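Local coordinates for protein ADP-dependent (S)-NAD(P)H-hydrate dehydratase (Enterococcus faecalis, PDB 2R3B) that probably repairs damaged, hydrated NAD(P)H by dehydrating the S-form of NAD(P)HX while converting ADP to AMP, at residues Thr126-Leu131 with Ile151-Gln156; Ile145-Ala150 with Val168-Gln173. All blocks are in the same frame, centred on the assembly; numbering follows the deposited sequence.

Contact 1: residues Thr126-Leu131 with Ile151-Gln156; sequences TAQQIL and ITLFSQ
Leu-153 reaches out of helix 149-156 into the side of helix 125-137 and meets three residues there. Its isobutyl fork points its two methyls at different neighbours. CD1 comes to 3.9 Å from Ala-127 CB, with the backbone N of Gln-128 nearby, while CD2 lies against the aliphatic part of Gln-128, 3.8 Å from CG. With CG of Leu-153 anti to its own carbonyl carbon (chi1 -68°), CD1 continuing the extended chain (chi2 179°) and CD2 branching off it, the fork is extended toward the other helix. The Gln-128 side chain crosses it at about a right angle, offering methylene rather than amide; the amide NE2 is hydrogen-bonded to the carbonyl oxygen of Leu-123, and Leu-123 itself touches Leu-153.

One turn on from Gln-128, Leu-131 also comes from helix 125-137. Its CD2 methyl presses on the root of Leu-153, 3.5 Å from CB, and also sits 3.8 Å from the backbone N of Phe-154, so it packs on the helix surface at the base of the leucine instead of meeting its tip. The two leucines approach at a slant. Beyond them the Phe-154 ring makes an edge-to-face stack with Phe-169 and touches Leu-179 of helix 173-180.

No hydrogen bond joins the two segments. Their axes cross steeply, at -76°, at a closest approach of 10.4 Å, and contact is made through a few side chains around Leu-153. This is apolar packing between successive helices flanking the central sheet of a ribokinase-like alpha/beta fold, close to Gly-122, a predicted NAD(P)HX-binding residue.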
# COMPACT_ATOMS: atom_id res chain seq x y z
N THR B 126 -23.76 18.51 0.88
CA THR B 126 -22.64 18.66 -0.04
C THR B 126 -22.84 17.78 -1.26
O THR B 126 -22.59 18.22 -2.37
CB THR B 126 -21.31 18.31 0.63
OG1 THR B 126 -21.06 19.25 1.68
CG2 THR B 126 -20.16 18.37 -0.40
N ALA B 127 -23.21 16.53 -1.03
CA ALA B 127 -23.55 15.58 -2.12
C ALA B 127 -24.60 16.14 -3.06
O ALA B 127 -24.46 16.10 -4.27
CB ALA B 127 -24.03 14.24 -1.54
N GLN B 128 -25.69 16.65 -2.48
CA GLN B 128 -26.75 17.29 -3.25
C GLN B 128 -26.26 18.45 -4.05
O GLN B 128 -26.61 18.56 -5.20
CB GLN B 128 -27.88 17.76 -2.33
CG GLN B 128 -28.63 16.65 -1.69
CD GLN B 128 -29.45 17.14 -0.52
OE1 GLN B 128 -30.09 18.19 -0.61
NE2 GLN B 128 -29.45 16.39 0.57
N GLN B 129 -25.44 19.31 -3.46
CA GLN B 129 -24.91 20.45 -4.18
C GLN B 129 -24.03 20.05 -5.34
O GLN B 129 -24.17 20.59 -6.43
CB GLN B 129 -24.08 21.36 -3.25
CG GLN B 129 -23.46 22.54 -3.97
CD GLN B 129 -22.93 23.61 -3.00
OE1 GLN B 129 -22.31 23.29 -2.00
NE2 GLN B 129 -23.19 24.87 -3.31
N ILE B 130 -23.09 19.13 -5.10
CA ILE B 130 -22.20 18.67 -6.17
C ILE B 130 -22.99 18.05 -7.34
O ILE B 130 -22.72 18.34 -8.52
CB ILE B 130 -21.16 17.65 -5.66
CG1 ILE B 130 -20.27 18.24 -4.55
CG2 ILE B 130 -20.22 17.24 -6.82
CD1 ILE B 130 -19.19 19.21 -5.06
N LEU B 131 -23.97 17.22 -7.02
CA LEU B 131 -24.84 16.65 -8.09
C LEU B 131 -25.53 17.75 -8.91
O LEU B 131 -25.52 17.73 -10.13
CB LEU B 131 -25.89 15.71 -7.50
CG LEU B 131 -26.87 15.09 -8.51
CD1 LEU B 131 -26.12 14.27 -9.53
CD2 LEU B 131 -27.91 14.23 -7.79
N ILE B 151 -28.23 8.37 -7.89
CA ILE B 151 -29.53 8.00 -8.49
C ILE B 151 -30.66 8.39 -7.51
O ILE B 151 -31.67 9.00 -7.90
CB ILE B 151 -29.63 6.50 -8.80
CG1 ILE B 151 -28.52 6.07 -9.76
CG2 ILE B 151 -31.02 6.16 -9.45
CD1 ILE B 151 -28.43 4.58 -9.99
N THR B 152 -30.47 8.04 -6.25
CA THR B 152 -31.42 8.40 -5.20
C THR B 152 -31.61 9.90 -5.11
O THR B 152 -32.75 10.38 -5.04
CB THR B 152 -30.99 7.84 -3.87
OG1 THR B 152 -30.93 6.42 -3.95
CG2 THR B 152 -31.96 8.23 -2.74
N LEU B 153 -30.52 10.66 -5.08
CA LEU B 153 -30.63 12.14 -5.06
C LEU B 153 -31.28 12.69 -6.32
O LEU B 153 -32.04 13.68 -6.27
CB LEU B 153 -29.24 12.76 -4.90
CG LEU B 153 -28.55 12.53 -3.55
CD1 LEU B 153 -27.17 13.20 -3.54
CD2 LEU B 153 -29.41 12.97 -2.35
N PHE B 154 -30.97 12.08 -7.46
CA PHE B 154 -31.54 12.49 -8.73
C PHE B 154 -33.07 12.34 -8.69
O PHE B 154 -33.79 13.24 -9.10
CB PHE B 154 -30.97 11.71 -9.92
CG PHE B 154 -31.60 12.10 -11.23
CD1 PHE B 154 -32.75 11.45 -11.69
CD2 PHE B 154 -31.09 13.15 -11.98
CE1 PHE B 154 -33.36 11.85 -12.88
CE2 PHE B 154 -31.70 13.54 -13.18
CZ PHE B 154 -32.83 12.89 -13.63
N SER B 155 -33.52 11.22 -8.16
CA SER B 155 -34.94 10.91 -8.11
C SER B 155 -35.67 11.78 -7.09
O SER B 155 -36.80 12.21 -7.33
CB SER B 155 -35.15 9.43 -7.83
OG SER B 155 -34.99 9.13 -6.46
N GLN B 156 -35.04 12.03 -5.96
CA GLN B 156 -35.61 12.90 -4.93
C GLN B 156 -35.60 14.39 -5.28
O GLN B 156 -36.36 15.15 -4.68
CB GLN B 156 -34.87 12.69 -3.62
CG GLN B 156 -35.03 11.30 -3.05
CD GLN B 156 -34.18 11.05 -1.81
OE1 GLN B 156 -33.28 11.83 -1.47
NE2 GLN B 156 -34.48 9.96 -1.13

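Contact 2: residues Ile145-Ala150 with Val168-Gln173; sequences IIDGSA and VFTPHQ
A chi1 of 57° places Thr-170 OG1 between its own backbone N and carbonyl carbon, and a chi1 of 180° swings the Asp-147 carboxylate anti to the backbone N. Together these torsions bring hydroxyl and carboxylate within bonding distance: Thr-170 OG1 donates to Asp-147 OD1 at 2.6 Å. The hydroxyl arrives on the anti side of OD1, 18° out of the carboxylate plane. The same turn of Thr-170 sends its methyl the other way, where CG2 packs 3.9 Å from Ile-145 CG2.

Behind this bond run two parallel strands. Ile-146 takes both backbone bonds, its N giving to Val-168 O at 2.8 Å and its O receiving Thr-170 N at 3.1 Å. Ile-145 and Val-168 lie side by side on the face that also carries Asp-147 and Thr-170, with Ile-241 of helix 233-247 touching both Ile-145 and Thr-170. On the other face, Ile-146 and Phe-169 point the same way; Ile-146 CD1 approaches the ring obliquely, 3.8 Å from Phe-169 CE2, while Ile-146 CB and CG2 lie close to Phe-169 CD2.

Near Gly-148 and Thr-170, a water bridges the two backbones, accepting from Gly-148 N at 2.9 Å and lying 2.7 Å from Thr-170 O. Gly-148 and His-172 are each the N-cap of the helix that follows.

The threonine bond restrains the rotation of a buried carboxylate next to the predicted NAD(P)HX site: the Asp-147 side chain lies about 4 Å from that of Asp-235, a residue assigned to that site by prediction, as is His-172.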
# COMPACT_ATOMS: atom_id res chain seq x y z
N ILE B 145 -22.43 9.21 -16.13
CA ILE B 145 -22.89 7.98 -15.48
C ILE B 145 -23.32 8.35 -14.07
O ILE B 145 -22.56 8.94 -13.31
CB ILE B 145 -21.78 6.94 -15.42
CG1 ILE B 145 -21.20 6.71 -16.82
CG2 ILE B 145 -22.32 5.63 -14.76
CD1 ILE B 145 -19.77 6.16 -16.76
N ILE B 146 -24.57 8.05 -13.74
CA ILE B 146 -25.18 8.39 -12.45
C ILE B 146 -25.41 7.07 -11.73
O ILE B 146 -26.18 6.24 -12.19
CB ILE B 146 -26.49 9.15 -12.64
CG1 ILE B 146 -26.23 10.43 -13.44
CG2 ILE B 146 -27.16 9.49 -11.27
CD1 ILE B 146 -27.50 11.25 -13.77
N ASP B 147 -24.74 6.91 -10.60
CA ASP B 147 -24.60 5.63 -9.92
C ASP B 147 -24.96 5.80 -8.45
O ASP B 147 -24.87 6.89 -7.90
CB ASP B 147 -23.13 5.19 -10.05
CG ASP B 147 -22.83 3.88 -9.38
OD1 ASP B 147 -23.49 2.86 -9.71
OD2 ASP B 147 -21.92 3.85 -8.50
N GLY B 148 -25.40 4.73 -7.81
CA GLY B 148 -25.50 4.70 -6.34
C GLY B 148 -26.42 5.75 -5.76
O GLY B 148 -27.48 6.04 -6.31
N SER B 149 -25.94 6.43 -4.73
CA SER B 149 -26.70 7.49 -4.09
C SER B 149 -27.00 8.69 -4.98
O SER B 149 -27.93 9.44 -4.68
CB SER B 149 -25.99 7.95 -2.80
OG SER B 149 -24.82 8.71 -3.08
N ALA B 150 -26.27 8.87 -6.09
CA ALA B 150 -26.55 9.94 -7.01
C ALA B 150 -27.89 9.64 -7.74
O ALA B 150 -28.62 10.56 -8.10
CB ALA B 150 -25.40 10.15 -8.01
N VAL B 168 -26.15 7.67 -18.43
CA VAL B 168 -26.19 6.22 -18.13
C VAL B 168 -26.51 6.12 -16.64
O VAL B 168 -25.75 6.59 -15.80
CB VAL B 168 -24.87 5.52 -18.42
CG1 VAL B 168 -24.96 3.99 -18.15
CG2 VAL B 168 -24.38 5.82 -19.84
N PHE B 169 -27.65 5.53 -16.28
CA PHE B 169 -27.96 5.21 -14.88
C PHE B 169 -27.58 3.77 -14.60
O PHE B 169 -27.83 2.88 -15.42
CB PHE B 169 -29.44 5.37 -14.55
CG PHE B 169 -29.94 6.77 -14.63
CD1 PHE B 169 -30.44 7.26 -15.82
CD2 PHE B 169 -29.94 7.59 -13.52
CE1 PHE B 169 -30.94 8.55 -15.90
CE2 PHE B 169 -30.44 8.86 -13.58
CZ PHE B 169 -30.94 9.36 -14.78
N THR B 170 -26.97 3.52 -13.44
CA THR B 170 -26.61 2.16 -13.07
C THR B 170 -27.26 1.65 -11.76
O THR B 170 -26.55 1.34 -10.80
CB THR B 170 -25.09 2.06 -12.95
OG1 THR B 170 -24.64 3.03 -12.00
CG2 THR B 170 -24.41 2.36 -14.30
N PRO B 171 -28.62 1.59 -11.71
CA PRO B 171 -29.31 1.27 -10.48
C PRO B 171 -29.36 -0.22 -10.17
O PRO B 171 -29.43 -1.03 -11.09
CB PRO B 171 -30.73 1.75 -10.77
CG PRO B 171 -30.91 1.51 -12.23
CD PRO B 171 -29.57 1.89 -12.80
N HIS B 172 -29.31 -0.56 -8.88
CA HIS B 172 -29.78 -1.88 -8.48
C HIS B 172 -31.31 -1.79 -8.40
O HIS B 172 -31.88 -0.74 -8.64
CB HIS B 172 -29.10 -2.39 -7.19
CG HIS B 172 -29.28 -1.52 -5.99
ND1 HIS B 172 -30.50 -1.00 -5.61
CD2 HIS B 172 -28.40 -1.12 -5.04
CE1 HIS B 172 -30.36 -0.31 -4.50
NE2 HIS B 172 -29.10 -0.37 -4.12
N GLN B 173 -31.97 -2.90 -8.12
CA GLN B 173 -33.44 -2.95 -8.20
C GLN B 173 -34.21 -1.92 -7.35
O GLN B 173 -35.21 -1.36 -7.82
CB GLN B 173 -33.94 -4.40 -7.99
CG GLN B 173 -33.57 -5.30 -9.22
CD GLN B 173 -33.51 -6.83 -8.95
OE1 GLN B 173 -32.64 -7.33 -8.21
NE2 GLN B 173 -34.39 -7.56 -9.61
O HOH W 1 -26.00 1.95 -8.19

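The centres of contacts 1 and 2 are 11 Å apart, and the two share helix 149-156, which begins in contact 2 and carries the second half of contact 1. Along the chain their segments alternate: 126-131, 145-150, 151-156, then 168-173. Strand 143-147, helix 149-156 and strand 167-170 form a beta-alpha-beta unit; contact 2 pairs its strands and contact 1 packs its helix against the preceding helix 125-137. Ile-151 joins them directly, its CG1 lying 3.4 Å from Ile-146 O and its CD1 packing near Pro-171. Inner strands of the sheet and the helices packed on it thus meet beside residues predicted to bind NAD(P)HX.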